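Local coordinates for protein kinase domain-containing protein (Chaetomium thermophilum, PDB 6Z3U), which serves as the CDK7 kinase of the CAK complex, activated by cyclin H and MAT1, and probably phosphorylates serine and threonine residues of target proteins, at the interface of chains B and A. Sequence-based numbering; all coordinates share one arbitrary frame. Chains: chain A, Protein kinase domain-containing protein; chain B, CYCLIN domain-containing protein.

Contact 1: the interface of chains B and A. Residues chain B 173, 177, 181; chain A 85, 126, 161-162, 166-168.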
ATOM      1  N   PHE B 173     -16.235   5.844   4.449  1.00 43.07           N
ATOM      2  CA  PHE B 173     -16.557   4.558   3.839  1.00 42.77           C
ATOM      3  C   PHE B 173     -17.177   4.746   2.461  1.00 33.54           C
ATOM      4  O   PHE B 173     -16.952   3.935   1.555  1.00 33.11           O
ATOM      5  CB  PHE B 173     -17.498   3.761   4.741  1.00 38.68           C
ATOM      6  CG  PHE B 173     -17.645   2.322   4.336  1.00 44.47           C
ATOM      7  CD1 PHE B 173     -16.542   1.483   4.309  1.00 48.75           C
ATOM      8  CD2 PHE B 173     -18.881   1.809   3.981  1.00 46.85           C
ATOM      9  CE1 PHE B 173     -16.669   0.158   3.936  1.00 48.08           C
ATOM     10  CE2 PHE B 173     -19.015   0.485   3.607  1.00 49.50           C
ATOM     11  CZ  PHE B 173     -17.907  -0.342   3.585  1.00 50.17           C
ATOM     12  N   GLN B 177     -15.791   2.916  -1.140  1.00 36.37           N
ATOM     13  CA  GLN B 177     -16.528   2.228  -2.194  1.00 33.99           C
ATOM     14  C   GLN B 177     -16.341   2.918  -3.539  1.00 33.61           C
ATOM     15  O   GLN B 177     -16.175   2.252  -4.568  1.00 33.89           O
ATOM     16  CB  GLN B 177     -18.015   2.159  -1.843  1.00 34.12           C
ATOM     17  CG  GLN B 177     -18.340   1.523  -0.499  1.00 42.91           C
ATOM     18  CD  GLN B 177     -19.820   1.617  -0.156  1.00 42.07           C
ATOM     19  OE1 GLN B 177     -20.599   0.734  -0.511  1.00 49.44           O
ATOM     20  NE2 GLN B 177     -20.188   2.617   0.638  1.00 36.74           N
ATOM     21  N   PHE B 181     -12.209   0.352  -3.593  1.00 32.28           N
ATOM     22  CA  PHE B 181     -11.339  -0.322  -2.634  1.00 31.08           C
ATOM     23  C   PHE B 181      -9.898  -0.427  -3.122  1.00 31.00           C
ATOM     24  O   PHE B 181      -9.127  -1.245  -2.613  1.00 30.86           O
ATOM     25  CB  PHE B 181     -11.878  -1.719  -2.305  1.00 34.39           C
ATOM     26  CG  PHE B 181     -13.316  -1.726  -1.871  1.00 33.26           C
ATOM     27  CD1 PHE B 181     -13.654  -1.490  -0.550  1.00 33.35           C
ATOM     28  CD2 PHE B 181     -14.329  -1.964  -2.784  1.00 35.39           C
ATOM     29  CE1 PHE B 181     -14.974  -1.496  -0.146  1.00 36.07           C
ATOM     30  CE2 PHE B 181     -15.653  -1.970  -2.386  1.00 40.21           C
ATOM     31  CZ  PHE B 181     -15.976  -1.736  -1.065  1.00 41.50           C
TER
ATOM     32  N   ASN A  85     -21.756  -3.517  -6.252  1.00 65.89           N
ATOM     33  CA  ASN A  85     -21.284  -4.202  -5.054  1.00 58.63           C
ATOM     34  C   ASN A  85     -22.177  -5.387  -4.717  1.00 66.33           C
ATOM     35  O   ASN A  85     -21.690  -6.438  -4.286  1.00 77.61           O
ATOM     36  CB  ASN A  85     -21.223  -3.234  -3.872  1.00 63.71           C
ATOM     37  CG  ASN A  85     -19.829  -2.671  -3.646  1.00 67.07           C
ATOM     38  OD1 ASN A  85     -18.836  -3.398  -3.701  1.00 60.32           O
ATOM     39  ND2 ASN A  85     -19.752  -1.372  -3.378  1.00 69.72           N
ATOM     40  N   VAL A 126     -16.729  -2.449  10.385  1.00 92.77           N
ATOM     41  CA  VAL A 126     -16.168  -1.114  10.188  1.00 94.98           C
ATOM     42  C   VAL A 126     -16.275  -0.284  11.457  1.00109.20           C
ATOM     43  O   VAL A 126     -15.456   0.614  11.690  1.00108.94           O
ATOM     44  CB  VAL A 126     -16.862  -0.427   8.988  1.00 94.29           C
ATOM     45  CG1 VAL A 126     -17.233   1.023   9.300  1.00 87.38           C
ATOM     46  CG2 VAL A 126     -15.963  -0.494   7.756  1.00 84.46           C
ATOM     47  N   PHE A 161     -15.981  -6.476  -1.331  1.00 33.94           N
ATOM     48  CA  PHE A 161     -17.281  -5.870  -1.567  1.00 37.30           C
ATOM     49  C   PHE A 161     -17.803  -5.302  -0.257  1.00 43.83           C
ATOM     50  O   PHE A 161     -17.407  -5.730   0.831  1.00 44.02           O
ATOM     51  CB  PHE A 161     -18.281  -6.880  -2.146  1.00 54.18           C
ATOM     52  CG  PHE A 161     -18.561  -8.047  -1.238  1.00 57.91           C
ATOM     53  CD1 PHE A 161     -19.523  -7.955  -0.244  1.00 58.47           C
ATOM     54  CD2 PHE A 161     -17.868  -9.238  -1.383  1.00 55.46           C
ATOM     55  CE1 PHE A 161     -19.781  -9.024   0.593  1.00 54.46           C
ATOM     56  CE2 PHE A 161     -18.126 -10.312  -0.550  1.00 52.26           C
ATOM     57  CZ  PHE A 161     -19.084 -10.204   0.439  1.00 53.39           C
ATOM     58  N   SER A 162     -18.709  -4.339  -0.374  1.00 55.00           N
ATOM     59  CA  SER A 162     -19.321  -3.696   0.779  1.00 54.68           C
ATOM     60  C   SER A 162     -20.664  -4.348   1.077  1.00 61.06           C
ATOM     61  O   SER A 162     -21.402  -4.724   0.161  1.00 60.49           O
ATOM     62  CB  SER A 162     -19.498  -2.198   0.532  1.00 38.68           C
ATOM     63  OG  SER A 162     -20.321  -1.968  -0.596  1.00 47.60           O
ATOM     64  N   GLN A 166     -23.205  -1.502   5.534  1.00 69.56           N
ATOM     65  CA  GLN A 166     -22.046  -0.617   5.421  1.00 66.04           C
ATOM     66  C   GLN A 166     -20.825  -1.198   6.130  1.00 66.14           C
ATOM     67  O   GLN A 166     -20.041  -0.478   6.754  1.00 63.32           O
ATOM     68  CB  GLN A 166     -22.377   0.778   5.954  1.00 64.38           C
ATOM     69  CG  GLN A 166     -23.582   1.411   5.276  1.00 68.11           C
ATOM     70  CD  GLN A 166     -23.423   1.508   3.768  1.00 70.95           C
ATOM     71  OE1 GLN A 166     -22.469   2.106   3.268  1.00 68.32           O
ATOM     72  NE2 GLN A 166     -24.359   0.911   3.036  1.00 72.29           N
ATOM     73  N   ASN A 167     -20.659  -2.512   6.030  1.00 66.62           N
ATOM     74  CA  ASN A 167     -19.496  -3.202   6.562  1.00 57.87           C
ATOM     75  C   ASN A 167     -18.600  -3.662   5.420  1.00 53.69           C
ATOM     76  O   ASN A 167     -19.038  -3.821   4.278  1.00 51.35           O
ATOM     77  CB  ASN A 167     -19.907  -4.398   7.424  1.00 62.48           C
ATOM     78  CG  ASN A 167     -20.088  -4.027   8.882  1.00 72.80           C
ATOM     79  OD1 ASN A 167     -20.149  -2.847   9.232  1.00 76.63           O
ATOM     80  ND2 ASN A 167     -20.163  -5.034   9.744  1.00 86.29           N
ATOM     81  N   LEU A 168     -17.330  -3.869   5.744  1.00 52.17           N
ATOM     82  CA  LEU A 168     -16.325  -4.265   4.768  1.00 44.52           C
ATOM     83  C   LEU A 168     -16.155  -5.779   4.789  1.00 45.15           C
ATOM     84  O   LEU A 168     -16.062  -6.384   5.863  1.00 54.73           O
ATOM     85  CB  LEU A 168     -14.995  -3.577   5.060  1.00 47.21           C
ATOM     86  CG  LEU A 168     -13.890  -3.773   4.023  1.00 44.87           C
ATOM     87  CD1 LEU A 168     -14.312  -3.208   2.677  1.00 41.14           C
ATOM     88  CD2 LEU A 168     -12.599  -3.128   4.498  1.00 41.06           C
TER
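B:Phe173 and B:Gln177, a turn apart on cyclin helix 172-178, meet the kinase where strand 157-162 ends at A:Ser162 and strand 168-172 begins at A:Leu168; both B:Phe181, just beyond the helix, and A:Gln166, in the connecting loop, have positive phi (63° and 58°). The polar link is a hydrogen bond from the A:Ser162 hydroxyl OG to the B:Gln177 amide oxygen OE1, 2.7 Å long, with the donor tilted out of the carbonyl plane. Extended beyond CG, the glutamine passes between two rings, its CG over the rim of one face of B:Phe173 and its CA over that of B:Phe181. An alanine in place of B:Gln177 would probably leave the A:Ser162 hydroxyl without its cross-chain acceptor and open a gap beside the B:Phe173 ring. B:Phe173 has CG anti to the backbone N (chi1 -168°), which turns its ring toward the kinase loop, with the A:Gln166 carbonyl O over the CE2 side of one face, 3.4 Å from CE2. The bent A:Gln166 side chain brings OE1 to the ring edge, in plane, 3.7 Å from CD2. Ring and amide stand nearly perpendicular. On that same face, opposite B:Gln177, A:Val126 CG2 lies over the CD1-CE1 side of the ring, 3.9 Å from CE1. B:Phe181 slides antiparallel past A:Leu168, CE1 being 3.4 Å from CD1, while A:Ser162 CB sits at its edge and A:Asn85 approaches tip to tip, OD1 3.7 Å from CE2. The patch hides 315 Å² in all. It joins the cyclin box to the beta-hairpin of the kinase N-lobe, to the preceding helix 80-89 and to the loop after strand 118-124, with its centre about 23 Å from A:Asp220, the predicted catalytic base.

Contact 2: the interface of chains B and A. Residues chain B 141-142, 145, 150, 169, 172; chain A 132-134, 136, 139.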
ATOM      1  N   PHE B 141      -8.368  13.182   4.225  1.00 37.47           N
ATOM      2  CA  PHE B 141      -8.272  12.360   5.426  1.00 35.72           C
ATOM      3  C   PHE B 141      -7.978  10.908   5.075  1.00 30.06           C
ATOM      4  O   PHE B 141      -7.117  10.271   5.692  1.00 33.93           O
ATOM      5  CB  PHE B 141      -9.564  12.464   6.235  1.00 39.81           C
ATOM      6  CG  PHE B 141      -9.534  11.696   7.523  1.00 34.98           C
ATOM      7  CD1 PHE B 141      -8.732  12.110   8.573  1.00 40.65           C
ATOM      8  CD2 PHE B 141     -10.313  10.565   7.687  1.00 32.19           C
ATOM      9  CE1 PHE B 141      -8.705  11.407   9.760  1.00 36.52           C
ATOM     10  CE2 PHE B 141     -10.293   9.860   8.872  1.00 35.54           C
ATOM     11  CZ  PHE B 141      -9.487  10.281   9.910  1.00 36.73           C
ATOM     12  N   PHE B 142      -8.690  10.363   4.087  1.00 29.45           N
ATOM     13  CA  PHE B 142      -8.445   8.984   3.679  1.00 30.56           C
ATOM     14  C   PHE B 142      -7.121   8.849   2.937  1.00 37.50           C
ATOM     15  O   PHE B 142      -6.491   7.785   2.982  1.00 37.68           O
ATOM     16  CB  PHE B 142      -9.605   8.489   2.815  1.00 25.63           C
ATOM     17  CG  PHE B 142      -9.752   6.995   2.795  1.00 31.71           C
ATOM     18  CD1 PHE B 142     -10.046   6.300   3.956  1.00 36.36           C
ATOM     19  CD2 PHE B 142      -9.616   6.288   1.613  1.00 38.25           C
ATOM     20  CE1 PHE B 142     -10.187   4.927   3.942  1.00 37.68           C
ATOM     21  CE2 PHE B 142      -9.759   4.913   1.591  1.00 38.37           C
ATOM     22  CZ  PHE B 142     -10.045   4.232   2.757  1.00 40.36           C
ATOM     23  N   LYS B 145      -4.433   8.077   5.527  1.00 39.53           N
ATOM     24  CA  LYS B 145      -4.447   6.676   5.929  1.00 28.41           C
ATOM     25  C   LYS B 145      -3.831   5.794   4.852  1.00 30.45           C
ATOM     26  O   LYS B 145      -3.012   4.914   5.144  1.00 31.09           O
ATOM     27  CB  LYS B 145      -5.883   6.244   6.228  1.00 35.10           C
ATOM     28  CG  LYS B 145      -6.522   6.975   7.401  1.00 30.78           C
ATOM     29  CD  LYS B 145      -7.901   6.417   7.717  1.00 36.49           C
ATOM     30  CE  LYS B 145      -8.390   6.893   9.074  1.00 43.03           C
ATOM     31  NZ  LYS B 145      -9.757   6.392   9.388  1.00 45.67           N
ATOM     32  N   PHE B 150      -2.185   8.004  10.035  1.00 42.56           N
ATOM     33  CA  PHE B 150      -3.485   7.770  10.660  1.00 38.27           C
ATOM     34  C   PHE B 150      -3.667   8.796  11.771  1.00 40.55           C
ATOM     35  O   PHE B 150      -3.448   8.494  12.954  1.00 41.31           O
ATOM     36  CB  PHE B 150      -3.594   6.341  11.188  1.00 38.28           C
ATOM     37  CG  PHE B 150      -3.486   5.294  10.117  1.00 40.03           C
ATOM     38  CD1 PHE B 150      -4.613   4.866   9.434  1.00 34.48           C
ATOM     39  CD2 PHE B 150      -2.259   4.749   9.780  1.00 41.21           C
ATOM     40  CE1 PHE B 150      -4.520   3.910   8.443  1.00 27.79           C
ATOM     41  CE2 PHE B 150      -2.161   3.790   8.788  1.00 36.54           C
ATOM     42  CZ  PHE B 150      -3.295   3.372   8.120  1.00 27.58           C
ATOM     43  N   LEU B 169     -16.143  11.995   8.804  1.00 39.39           N
ATOM     44  CA  LEU B 169     -16.176  10.538   8.861  1.00 37.99           C
ATOM     45  C   LEU B 169     -17.336   9.965   8.058  1.00 39.26           C
ATOM     46  O   LEU B 169     -17.233   8.852   7.529  1.00 36.99           O
ATOM     47  CB  LEU B 169     -16.275  10.075  10.314  1.00 38.38           C
ATOM     48  CG  LEU B 169     -15.128  10.473  11.242  1.00 38.18           C
ATOM     49  CD1 LEU B 169     -15.416   9.997  12.655  1.00 45.49           C
ATOM     50  CD2 LEU B 169     -13.809   9.913  10.748  1.00 41.82           C
ATOM     51  N   GLU B 172     -16.184   8.764   4.730  1.00 41.57           N
ATOM     52  CA  GLU B 172     -14.986   7.938   4.611  1.00 35.92           C
ATOM     53  C   GLU B 172     -15.293   6.620   3.907  1.00 38.40           C
ATOM     54  O   GLU B 172     -14.688   6.294   2.880  1.00 36.48           O
ATOM     55  CB  GLU B 172     -14.379   7.680   5.993  1.00 33.22           C
ATOM     56  CG  GLU B 172     -12.992   7.048   5.931  1.00 38.03           C
ATOM     57  CD  GLU B 172     -12.454   6.646   7.293  1.00 49.02           C
ATOM     58  OE1 GLU B 172     -11.221   6.712   7.488  1.00 49.01           O
ATOM     59  OE2 GLU B 172     -13.258   6.259   8.167  1.00 50.77           O
TER
ATOM     60  N   ASP A 132     -12.056   7.096  15.389  1.00 64.50           N
ATOM     61  CA  ASP A 132     -11.354   7.826  14.339  1.00 57.76           C
ATOM     62  C   ASP A 132     -11.630   7.264  12.946  1.00 53.20           C
ATOM     63  O   ASP A 132     -10.790   7.377  12.050  1.00 42.57           O
ATOM     64  CB  ASP A 132      -9.851   7.827  14.618  1.00 60.08           C
ATOM     65  CG  ASP A 132      -9.514   8.385  15.984  1.00 60.57           C
ATOM     66  OD1 ASP A 132      -9.011   9.525  16.056  1.00 55.88           O
ATOM     67  OD2 ASP A 132      -9.778   7.692  16.990  1.00 70.50           O
ATOM     68  N   GLY A 133     -12.800   6.663  12.743  1.00 56.53           N
ATOM     69  CA  GLY A 133     -13.142   6.160  11.426  1.00 49.19           C
ATOM     70  C   GLY A 133     -12.592   4.764  11.176  1.00 58.44           C
ATOM     71  O   GLY A 133     -12.460   3.945  12.086  1.00 63.89           O
ATOM     72  N   MET A 134     -12.274   4.497   9.909  1.00 53.86           N
ATOM     73  CA  MET A 134     -11.788   3.180   9.515  1.00 50.28           C
ATOM     74  C   MET A 134     -10.480   2.854  10.228  1.00 42.44           C
ATOM     75  O   MET A 134      -9.562   3.677  10.278  1.00 45.76           O
ATOM     76  CB  MET A 134     -11.592   3.124   7.998  1.00 42.59           C
ATOM     77  CG  MET A 134     -11.312   1.722   7.472  1.00 39.32           C
ATOM     78  SD  MET A 134     -11.356   1.558   5.673  1.00 50.56           S
ATOM     79  CE  MET A 134     -12.859   2.443   5.251  1.00 35.89           C
ATOM     80  N   PRO A 136      -6.811   1.330  11.162  1.00 39.22           N
ATOM     81  CA  PRO A 136      -5.615   1.185  10.313  1.00 34.79           C
ATOM     82  C   PRO A 136      -5.369  -0.240   9.851  1.00 30.60           C
ATOM     83  O   PRO A 136      -4.907  -0.446   8.722  1.00 31.10           O
ATOM     84  CB  PRO A 136      -4.479   1.699  11.213  1.00 32.31           C
ATOM     85  CG  PRO A 136      -5.018   1.659  12.603  1.00 32.64           C
ATOM     86  CD  PRO A 136      -6.490   1.873  12.494  1.00 38.39           C
ATOM     87  N   VAL A 139      -7.405  -0.613   6.694  1.00 31.66           N
ATOM     88  CA  VAL A 139      -6.853   0.101   5.546  1.00 28.77           C
ATOM     89  C   VAL A 139      -5.601  -0.597   5.031  1.00 31.93           C
ATOM     90  O   VAL A 139      -5.409  -0.745   3.817  1.00 28.31           O
ATOM     91  CB  VAL A 139      -6.564   1.564   5.928  1.00 29.26           C
ATOM     92  CG1 VAL A 139      -5.810   2.259   4.817  1.00 31.09           C
ATOM     93  CG2 VAL A 139      -7.856   2.293   6.232  1.00 33.58           C
TER
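B:Lys145 and B:Glu172 grip the kinase segment A:Asp132 to A:Met134 through its backbone, and this lysine-glutamate pair is a hallmark of the cyclin box. The polar interactions converge on the B:Lys145 ammonium. Its chain, extended beyond CG, carries NZ to the carbonyl oxygens of two kinase residues: A:Asp132 O at 3.0 Å and A:Met134 O at 2.9 Å. Both are met in the carbonyl plane, the second on a lone pair at a C=O...N angle of 125°. B:Glu172, with CG anti to the backbone N (chi1 -169°) and the rest of its chain extended, takes the A:Met134 amide N-H on the syn side of OE2 (2.7 Å), somewhat out of the carboxylate plane. Its other oxygen, OE1, forms a salt bridge with B:Lys145 NZ within the cyclin. Each charged group therefore faces the other as well as the kinase backbone, which is likely to keep both in position.

Aromatic and apolar contacts flank this core. B:Phe150 presents a face to A:Pro136, whose CB stands over the ring centre at 3.5 Å from the centroid in a CH-pi contact; B:Lys145 CA covers part of the opposite face. The same ring reaches A:Val139, CE1 to CB being 4.0 Å. B:Phe142 works by its edge, with A:Met134 SD in its plane and CE1 3.9 Å from the methyl CE. At the other end, B:Leu169 CD2 packs 3.9 Å from A:Gly133 CA, and A:Asp132 O lies in plane at the edge of B:Phe141.

On the cyclin side the patch draws on helices 132-146, 166-169 and 172-178 and on the loop after helix 132-146, which carries B:Phe150. On the kinase side it covers the loop entering helix 136-148 and that helix's first turn, the αC (PSTAIRE-type) helix whose placement governs CDK activation.

The C-alpha centres of contact 1 and contact 2 are about 13 Å apart, and both belong to one continuous cyclin-kinase interface. Cyclin helix 172-178 serves both: neighbouring residues at its start, B:Glu172 and B:Phe173, point into contact 2 and contact 1 respectively. On the kinase, the loop between strand 118-124 and helix 136-148 also serves both; contact 1 adds the hairpin and helix 80-89, and contact 2 the start of the αC helix. By holding both, the cyclin probably fixes the αC helix relative to the sheet, consistent with its role in CDK7 activation.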